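Putative uncharacterized protein PH0300 (Pyrococcus horikoshii, PDB 3VRH) catalyses the ATP-dependent 2-thiolation of 5-methyluridine 54 in the T loop of tRNA, which stabilises the tRNAs of thermophiles against heat. Local coordinates at residues 84-89 against 216-221. Residues are numbered along the deposited sequence; the frame is centred on the assembly and turned at random.
Sequences SGYSEK and IVEECP
Pro221 sets the CB-CG-CD edge of its ring over one face of the phenol ring of Tyr86 in a CH-pi contact: its CG sits 3.6 Å from the centroid of that ring and only 6° off the ring normal. Its CB reaches over the hydroxyl-bearing half of the same face, 3.7 Å from Tyr86 CE1, and its CD approaches Tyr86 CE2 at 3.8 Å. Proline suits this place because its compact ring offers several polarised C-H groups to an aromatic face while restricting its own backbone. Tyrosine supplies the reach. With CG anti to the backbone N (chi1 -161°), the side chain extends from the N-cap residue of its helix to the other loop. There the carbonyl O of Glu219 approaches the ring obliquely, 3.4 Å from Tyr86 CE2. Glu218 O lies at the ring edge, near its plane, but the hydroxyl is modelled too close to it for a bond to be inferred. Without CG and CD, an alanine here is likely to leave the centre of this ring face without its cover and the tyrosine ring freer to shift. The arrangement joins the start of helix 87-101, which follows strand 73-80 of the PP-loop domain, to the loop between helices 201-211 and 228-241. That loop carries the cluster ligand Cys220, here disulfide-bonded to Cys128, and Glu219, salt-bridged to the ATP-binding Lys135 on helix 127-145.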
# COMPACT_ATOMS: atom_id res chain seq x y z
N SER A 84 -8.30 -32.33 14.53
CA SER A 84 -8.97 -33.59 14.23
C SER A 84 -9.84 -33.35 13.03
O SER A 84 -10.45 -32.29 12.90
CB SER A 84 -9.77 -34.10 15.42
OG SER A 84 -10.72 -33.13 15.82
N GLY A 85 -9.84 -34.30 12.11
CA GLY A 85 -10.59 -34.16 10.88
C GLY A 85 -9.98 -33.25 9.84
O GLY A 85 -10.64 -32.90 8.86
N TYR A 86 -8.72 -32.88 10.02
CA TYR A 86 -8.09 -31.98 9.05
C TYR A 86 -6.61 -32.31 8.83
O TYR A 86 -6.13 -32.38 7.69
CB TYR A 86 -8.17 -30.54 9.55
CG TYR A 86 -7.97 -29.55 8.44
CD1 TYR A 86 -9.06 -29.10 7.69
CD2 TYR A 86 -6.71 -29.07 8.12
CE1 TYR A 86 -8.91 -28.22 6.66
CE2 TYR A 86 -6.54 -28.17 7.07
CZ TYR A 86 -7.65 -27.75 6.35
OH TYR A 86 -7.54 -26.86 5.31
N SER A 87 -5.89 -32.47 9.93
CA SER A 87 -4.45 -32.60 9.87
C SER A 87 -4.00 -33.95 9.27
O SER A 87 -2.94 -34.04 8.64
CB SER A 87 -3.86 -32.36 11.26
OG SER A 87 -3.90 -30.97 11.57
N GLU A 88 -4.82 -34.98 9.44
CA GLU A 88 -4.49 -36.31 8.94
C GLU A 88 -4.39 -36.27 7.41
O GLU A 88 -3.43 -36.76 6.83
CB GLU A 88 -5.53 -37.35 9.39
CG GLU A 88 -5.79 -37.42 10.92
CD GLU A 88 -6.99 -36.58 11.39
OE1 GLU A 88 -7.26 -35.52 10.81
OE2 GLU A 88 -7.68 -36.98 12.37
N LYS A 89 -5.38 -35.65 6.76
CA LYS A 89 -5.34 -35.53 5.30
C LYS A 89 -4.16 -34.67 4.86
O LYS A 89 -3.49 -34.99 3.88
CB LYS A 89 -6.66 -35.02 4.71
CG LYS A 89 -6.65 -34.98 3.17
CD LYS A 89 -7.91 -34.36 2.53
CE LYS A 89 -9.13 -35.28 2.62
NZ LYS A 89 -8.80 -36.66 2.12
N ILE A 216 -3.13 -29.63 -0.70
CA ILE A 216 -4.28 -29.04 -0.04
C ILE A 216 -4.29 -27.53 -0.30
O ILE A 216 -3.25 -26.94 -0.64
CB ILE A 216 -4.21 -29.28 1.48
CG1 ILE A 216 -3.14 -28.39 2.11
CG2 ILE A 216 -3.90 -30.74 1.77
CD1 ILE A 216 -2.70 -28.83 3.50
N VAL A 217 -5.44 -26.90 -0.14
CA VAL A 217 -5.55 -25.45 -0.30
C VAL A 217 -5.29 -24.67 0.99
O VAL A 217 -4.75 -23.56 0.95
CB VAL A 217 -6.92 -25.01 -0.81
CG1 VAL A 217 -6.85 -23.57 -1.25
CG2 VAL A 217 -7.37 -25.88 -1.97
N GLU A 218 -5.68 -25.22 2.14
CA GLU A 218 -5.56 -24.44 3.37
C GLU A 218 -4.91 -25.22 4.50
O GLU A 218 -5.39 -26.27 4.91
CB GLU A 218 -6.93 -23.92 3.81
CG GLU A 218 -6.87 -22.79 4.81
CD GLU A 218 -8.21 -22.07 4.95
OE1 GLU A 218 -8.32 -21.14 5.79
OE2 GLU A 218 -9.16 -22.45 4.22
N GLU A 219 -3.78 -24.69 4.98
CA GLU A 219 -3.03 -25.33 6.06
C GLU A 219 -3.77 -25.18 7.40
O GLU A 219 -4.05 -26.16 8.08
CB GLU A 219 -1.63 -24.72 6.15
CG GLU A 219 -0.78 -25.28 7.28
CD GLU A 219 0.63 -24.67 7.32
OE1 GLU A 219 0.89 -23.69 6.57
OE2 GLU A 219 1.47 -25.19 8.10
N CYS A 220 -4.08 -23.93 7.76
CA CYS A 220 -4.87 -23.63 8.95
C CYS A 220 -6.26 -23.17 8.50
O CYS A 220 -6.40 -22.14 7.86
CB CYS A 220 -4.17 -22.56 9.80
SG CYS A 220 -4.97 -22.15 11.39
N PRO A 221 -7.29 -23.96 8.83
CA PRO A 221 -8.67 -23.66 8.42
C PRO A 221 -9.43 -22.71 9.38
O PRO A 221 -10.66 -22.71 9.39
CB PRO A 221 -9.33 -25.03 8.42
CG PRO A 221 -8.59 -25.80 9.51
CD PRO A 221 -7.18 -25.27 9.51